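Local coordinates for protein gamma tubulin complex adapter mto2 (Schizosaccharomyces pombe, PDB 6GDJ) that acts together with mto1 to recruit the gamma-tubulin complex to interphase and equatorial organizing centres, promoting nucleation of at least a subset of cytoplasmic microtubules in fission yeast, at residues A[12-16]-A[59-63]; A[32-36]-A[51-55]. The contacts are given in a common frame with arbitrary orientation. Numbering follows the deposited sequence.

Contact 1 (A[12-16]-A[59-63])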
ATOM      1  N   ALA A  12      -8.804   3.390   8.489  1.00 15.94           N
ATOM      2  CA  ALA A  12      -8.655   3.883   7.157  1.00 15.71           C
ATOM      3  C   ALA A  12      -9.019   2.861   6.079  1.00 15.20           C
ATOM      4  O   ALA A  12      -9.672   3.235   5.097  1.00 15.66           O
ATOM      5  CB  ALA A  12      -7.215   4.375   6.942  1.00 16.06           C
ATOM      6  N   LEU A  13      -8.678   1.592   6.307  1.00 15.04           N
ATOM      7  CA  LEU A  13      -9.086   0.544   5.362  1.00 16.07           C
ATOM      8  C   LEU A  13     -10.596   0.358   5.348  1.00 16.47           C
ATOM      9  O   LEU A  13     -11.201   0.244   4.305  1.00 16.09           O
ATOM     10  CB  LEU A  13      -8.415  -0.745   5.707  1.00 17.80           C
ATOM     11  CG  LEU A  13      -8.842  -1.957   4.881  1.00 18.08           C
ATOM     12  CD1 LEU A  13      -8.635  -1.715   3.402  1.00 19.40           C
ATOM     13  CD2 LEU A  13      -8.135  -3.166   5.408  1.00 20.07           C
ATOM     14  N   MET A  14     -11.188   0.381   6.537  1.00 15.92           N
ATOM     15  CA  MET A  14     -12.638   0.233   6.605  1.00 16.62           C
ATOM     16  C   MET A  14     -13.332   1.361   5.833  1.00 17.20           C
ATOM     17  O   MET A  14     -14.338   1.142   5.145  1.00 18.10           O
ATOM     18  CB  MET A  14     -13.060   0.197   8.068  1.00 16.04           C
ATOM     19  CG  MET A  14     -12.693  -1.101   8.742  1.00 19.31           C
ATOM     20  SD  MET A  14     -13.036  -1.203  10.505  1.00 25.32           S
ATOM     21  CE  MET A  14     -14.772  -1.273  10.431  1.00 30.13           C
ATOM     22  N   ARG A  15     -12.819   2.612   5.979  1.00 16.37           N
ATOM     23  CA  ARG A  15     -13.336   3.700   5.214  1.00 15.82           C
ATOM     24  C   ARG A  15     -13.168   3.465   3.690  1.00 15.68           C
ATOM     25  O   ARG A  15     -14.085   3.681   2.916  1.00 16.94           O
ATOM     26  CB  ARG A  15     -12.781   5.011   5.685  1.00 16.12           C
ATOM     27  CG  ARG A  15     -13.220   5.372   7.083  1.00 18.45           C
ATOM     28  CD  ARG A  15     -12.532   6.662   7.548  1.00 19.00           C
ATOM     29  NE  ARG A  15     -12.957   7.830   6.798  1.00 19.70           N
ATOM     30  CZ  ARG A  15     -12.228   8.952   6.681  1.00 19.93           C
ATOM     31  NH1 ARG A  15     -11.109   9.088   7.341  1.00 19.73           N
ATOM     32  NH2 ARG A  15     -12.658   9.913   5.936  1.00 21.74           N
ATOM     33  N   LEU A  16     -11.950   3.070   3.280  1.00 16.31           N
ATOM     34  CA  LEU A  16     -11.722   2.832   1.853  1.00 15.68           C
ATOM     35  C   LEU A  16     -12.685   1.815   1.271  1.00 16.28           C
ATOM     36  O   LEU A  16     -13.188   2.034   0.200  1.00 16.22           O
ATOM     37  CB  LEU A  16     -10.296   2.332   1.692  1.00 16.94           C
ATOM     38  CG  LEU A  16      -9.904   1.938   0.264  1.00 17.53           C
ATOM     39  CD1 LEU A  16     -10.135   3.091  -0.702  1.00 19.27           C
ATOM     40  CD2 LEU A  16      -8.476   1.358   0.240  1.00 19.06           C
ATOM     41  N   CYS A  59      -4.527   4.421   2.241  1.00 15.90           N
ATOM     42  CA  CYS A  59      -5.979   4.198   2.225  1.00 16.52           C
ATOM     43  C   CYS A  59      -6.711   5.530   2.192  1.00 16.42           C
ATOM     44  O   CYS A  59      -7.661   5.698   1.458  1.00 16.85           O
ATOM     45  CB  CYS A  59      -6.403   3.381   3.437  1.00 16.18           C
ATOM     46  SG  CYS A  59      -5.976   1.627   3.338  1.00 18.16           S
ATOM     47  N   LEU A  60      -6.234   6.473   2.993  1.00 17.34           N
ATOM     48  CA  LEU A  60      -6.876   7.796   3.009  1.00 17.83           C
ATOM     49  C   LEU A  60      -6.683   8.599   1.716  1.00 16.41           C
ATOM     50  O   LEU A  60      -7.526   9.344   1.257  1.00 18.01           O
ATOM     51  CB  LEU A  60      -6.414   8.590   4.222  1.00 17.83           C
ATOM     52  CG  LEU A  60      -6.825   8.023   5.601  1.00 21.51           C
ATOM     53  CD1 LEU A  60      -6.288   8.935   6.710  1.00 24.77           C
ATOM     54  CD2 LEU A  60      -8.323   7.766   5.632  1.00 22.75           C
ATOM     55  N   GLY A  61      -5.532   8.378   1.040  1.00 17.47           N
ATOM     56  CA  GLY A  61      -5.318   9.033  -0.222  1.00 17.74           C
ATOM     57  C   GLY A  61      -6.194   8.450  -1.292  1.00 17.00           C
ATOM     58  O   GLY A  61      -6.731   9.173  -2.101  1.00 18.29           O
ATOM     59  N   LEU A  62      -6.399   7.102  -1.227  1.00 17.64           N
ATOM     60  CA  LEU A  62      -7.365   6.461  -2.141  1.00 18.55           C
ATOM     61  C   LEU A  62      -8.820   6.906  -1.899  1.00 18.09           C
ATOM     62  O   LEU A  62      -9.564   7.169  -2.826  1.00 19.78           O
ATOM     63  CB  LEU A  62      -7.261   4.928  -2.056  1.00 18.93           C
ATOM     64  CG  LEU A  62      -5.942   4.352  -2.572  1.00 18.39           C
ATOM     65  CD1 LEU A  62      -5.799   2.938  -2.105  1.00 17.69           C
ATOM     66  CD2 LEU A  62      -5.893   4.466  -4.099  1.00 18.68           C
ATOM     67  N   VAL A  63      -9.135   7.149  -0.634  1.00 17.27           N
ATOM     68  CA  VAL A  63     -10.445   7.740  -0.278  1.00 18.30           C
ATOM     69  C   VAL A  63     -10.584   9.149  -0.873  1.00 18.79           C
ATOM     70  O   VAL A  63     -11.567   9.473  -1.487  1.00 19.30           O
ATOM     71  CB  VAL A  63     -10.642   7.786   1.269  1.00 16.39           C
ATOM     72  CG1 VAL A  63     -11.745   8.763   1.658  1.00 18.20           C
ATOM     73  CG2 VAL A  63     -10.878   6.403   1.836  1.00 17.58           C
TER
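In the three-helix dimerisation domain of Mto2, this is where the first helix, 5-17, lies along the last, 46-72. Segments 12-16 and 59-63 run in the same direction, their axes 26° from parallel and 8.7 Å apart. That spacing is close, and small residues explain it: A12 faces C59, CB to CB at 3.7 Å, with their CA atoms 5.6 Å apart. One turn on, L16 and V63 bring their CA atoms to 5.5 Å.

Look next at the rotamers. C59 takes chi1 m, which turns SG against the first helix, 3.9 Å from L13 CA. L16, in the tp conformer, splits its methyls between two residues of the last helix: CD2 lies 4.0 Å from C59 SG and CD1 3.7 Å from L62 CB. V63 in the t rotamer lays CG2 against L16 CA, also at 3.7 Å. L13 is tp as well, but its CA-to-CB bond points away and the side chain goes to E30 and V33 of helix 23-42, although CB still touches C59 SG at 4.1 Å. L62 touches I25 of its own chain and I25 of the second subunit.

At the exposed margin, L60 (mt) sends CD2 back to A12 CB at 3.8 Å. R15 NH2 is hydrogen-bonded to a glycerol, probably from the crystallisation liquor; with chi3 p, R15 brings NH1 to 3.5 Å from L60 CD2, a van der Waals contact.

Contact 2 (A[32-36]-A[51-55])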
ATOM      1  N   ALA A  32      -1.840  -6.321   2.030  1.00 15.32           N
ATOM      2  CA  ALA A  32      -0.728  -5.598   2.699  1.00 16.33           C
ATOM      3  C   ALA A  32      -1.064  -5.227   4.152  1.00 16.41           C
ATOM      4  O   ALA A  32      -0.278  -5.415   5.041  1.00 15.93           O
ATOM      5  CB  ALA A  32      -0.332  -4.378   1.930  1.00 17.21           C
ATOM      6  N   VAL A  33      -2.277  -4.746   4.337  1.00 15.21           N
ATOM      7  CA  VAL A  33      -2.741  -4.401   5.673  1.00 15.62           C
ATOM      8  C   VAL A  33      -2.740  -5.627   6.561  1.00 15.54           C
ATOM      9  O   VAL A  33      -2.311  -5.594   7.690  1.00 16.74           O
ATOM     10  CB  VAL A  33      -4.103  -3.722   5.638  1.00 16.08           C
ATOM     11  CG1 VAL A  33      -4.713  -3.611   7.060  1.00 17.74           C
ATOM     12  CG2 VAL A  33      -3.981  -2.347   5.066  1.00 16.94           C
ATOM     13  N   ASN A  34      -3.214  -6.732   5.998  1.00 16.57           N
ATOM     14  CA  ASN A  34      -3.207  -7.950   6.710  1.00 18.56           C
ATOM     15  C   ASN A  34      -1.818  -8.467   7.147  1.00 16.33           C
ATOM     16  O   ASN A  34      -1.602  -8.909   8.272  1.00 17.34           O
ATOM     17  CB  ASN A  34      -3.985  -8.958   5.919  1.00 21.61           C
ATOM     18  CG  ASN A  34      -4.312 -10.087   6.722  1.00 28.74           C
ATOM     19  OD1 ASN A  34      -5.186 -10.009   7.662  1.00 40.26           O
ATOM     20  ND2 ASN A  34      -3.526 -11.117   6.510  1.00 25.99           N
ATOM     21  N   HIS A  35      -0.821  -8.360   6.242  1.00 16.09           N
ATOM     22  CA  HIS A  35       0.524  -8.689   6.629  1.00 16.80           C
ATOM     23  C   HIS A  35       1.079  -7.718   7.676  1.00 16.60           C
ATOM     24  O   HIS A  35       1.820  -8.136   8.558  1.00 16.91           O
ATOM     25  CB  HIS A  35       1.450  -8.762   5.399  1.00 16.91           C
ATOM     26  CG  HIS A  35       1.087  -9.843   4.450  1.00 17.74           C
ATOM     27  ND1 HIS A  35       0.827 -11.129   4.876  1.00 20.06           N
ATOM     28  CD2 HIS A  35       0.856  -9.818   3.119  1.00 16.51           C
ATOM     29  CE1 HIS A  35       0.524 -11.875   3.823  1.00 18.63           C
ATOM     30  NE2 HIS A  35       0.533 -11.105   2.740  1.00 19.20           N
ATOM     31  N   ALA A  36       0.685  -6.437   7.606  1.00 16.17           N
ATOM     32  CA  ALA A  36       1.090  -5.502   8.638  1.00 17.17           C
ATOM     33  C   ALA A  36       0.552  -5.879   9.986  1.00 16.71           C
ATOM     34  O   ALA A  36       1.251  -5.793  11.000  1.00 19.05           O
ATOM     35  CB  ALA A  36       0.702  -4.081   8.251  1.00 18.12           C
ATOM     36  N   LEU A  51       5.168   1.474   9.031  1.00 17.42           N
ATOM     37  CA  LEU A  51       4.513   0.804   7.940  1.00 16.83           C
ATOM     38  C   LEU A  51       3.002   0.984   8.066  1.00 16.35           C
ATOM     39  O   LEU A  51       2.322   1.289   7.093  1.00 16.68           O
ATOM     40  CB  LEU A  51       4.866  -0.662   7.932  1.00 18.25           C
ATOM     41  CG  LEU A  51       4.048  -1.558   7.005  1.00 17.30           C
ATOM     42  CD1 LEU A  51       4.347  -1.210   5.567  1.00 17.03           C
ATOM     43  CD2 LEU A  51       4.312  -2.999   7.291  1.00 18.44           C
ATOM     44  N   CYS A  52       2.482   0.744   9.278  1.00 16.46           N
ATOM     45  CA  CYS A  52       1.052   0.885   9.483  1.00 16.92           C
ATOM     46  C   CYS A  52       0.563   2.290   9.220  1.00 17.40           C
ATOM     47  O   CYS A  52      -0.461   2.486   8.600  1.00 17.14           O
ATOM     48  CB  CYS A  52       0.670   0.493  10.912  1.00 18.73           C
ATOM     49  SG  CYS A  52       0.841  -1.291  11.295  1.00 20.92           S
ATOM     50  N   ARG A  53       1.326   3.315   9.679  1.00 17.55           N
ATOM     51  CA  ARG A  53       0.953   4.691   9.371  1.00 19.39           C
ATOM     52  C   ARG A  53       0.956   4.972   7.879  1.00 17.95           C
ATOM     53  O   ARG A  53       0.040   5.639   7.362  1.00 18.63           O
ATOM     54  CB  ARG A  53       1.899   5.704  10.095  1.00 20.89           C
ATOM     55  CG  ARG A  53       1.702   5.739  11.606  1.00 26.23           C
ATOM     56  CD  ARG A  53       2.377   6.989  12.196  1.00 32.60           C
ATOM     57  NE  ARG A  53       3.815   6.776  12.101  1.00 43.71           N
ATOM     58  CZ  ARG A  53       4.583   6.144  12.998  1.00 39.82           C
ATOM     59  NH1 ARG A  53       4.102   5.706  14.160  1.00 53.32           N
ATOM     60  NH2 ARG A  53       5.860   5.994  12.714  1.00 45.87           N
ATOM     61  N   SER A  54       1.954   4.396   7.151  1.00 17.93           N
ATOM     62  CA  SER A  54       1.979   4.576   5.728  1.00 15.56           C
ATOM     63  C   SER A  54       0.807   3.901   4.977  1.00 16.11           C
ATOM     64  O   SER A  54       0.278   4.474   4.071  1.00 15.57           O
ATOM     65  CB  SER A  54       3.281   4.175   5.118  1.00 19.28           C
ATOM     66  OG  SER A  54       3.496   2.808   5.154  1.00 25.01           O
ATOM     67  N   LEU A  55       0.376   2.728   5.448  1.00 15.82           N
ATOM     68  CA  LEU A  55      -0.761   2.119   4.846  1.00 15.61           C
ATOM     69  C   LEU A  55      -2.033   2.814   5.158  1.00 16.05           C
ATOM     70  O   LEU A  55      -2.889   2.940   4.289  1.00 16.10           O
ATOM     71  CB  LEU A  55      -0.776   0.651   5.245  1.00 15.16           C
ATOM     72  CG  LEU A  55       0.324  -0.246   4.684  1.00 16.07           C
ATOM     73  CD1 LEU A  55       0.344  -1.667   5.285  1.00 17.23           C
ATOM     74  CD2 LEU A  55       0.266  -0.266   3.160  1.00 17.42           C
TER
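Follow helix 23-42 against helix 46-72 and the surfaces are easy to read: a shallow alanine face on one side, larger side chains on the other. The segment axes stay 10.2 Å apart, so the leucines must span the gap. L55 is the main bump. Its CD1 drops into the hollow lined by A32, V33 and A36, 3.8 Å from both A32 O and A36 CB and 4.1 Å from V33 CA, while CD2 lies 4.3 Å from A32 CB.

In return A36 is the small bump on the other helix. Its CB enters the space between L51, C52 and L55, 3.9 Å from L51 CD2 and 4.1 Å from C52 SG. M9 of helix 5-17 covers V33, A36 and C52 along one flank; the second subunit covers another, with L51 packing on its own copy there. The two segments cross at -156°, nearly antiparallel, and this apolar packing of neighbours joined by a short connection is typical of a helical hairpin within an alpha-helical bundle.

How the contacts relate
Helix 46-72 is common to both contacts: it offers 51-55 to helix 23-42 in contact 2 and, further along, 59-63 to helix 5-17 in contact 1. In chain order the segments run 12-16, 32-36, 51-55, 59-63, so contact 2 is nested inside the loop that contact 1 closes. Their centres are 12 Å apart, and they meet directly where L13 CD2 packs 3.8 Å from V33 CG1, tying the first two helices together as well. The chain thus folds into one compact three-helix core; where they meet, the first and last helices run roughly parallel and the middle one roughly antiparallel to the last. Both contacts also touch the second subunit, so the packing that folds the subunit continues into the interface of this twin-cysteine dimerisation domain.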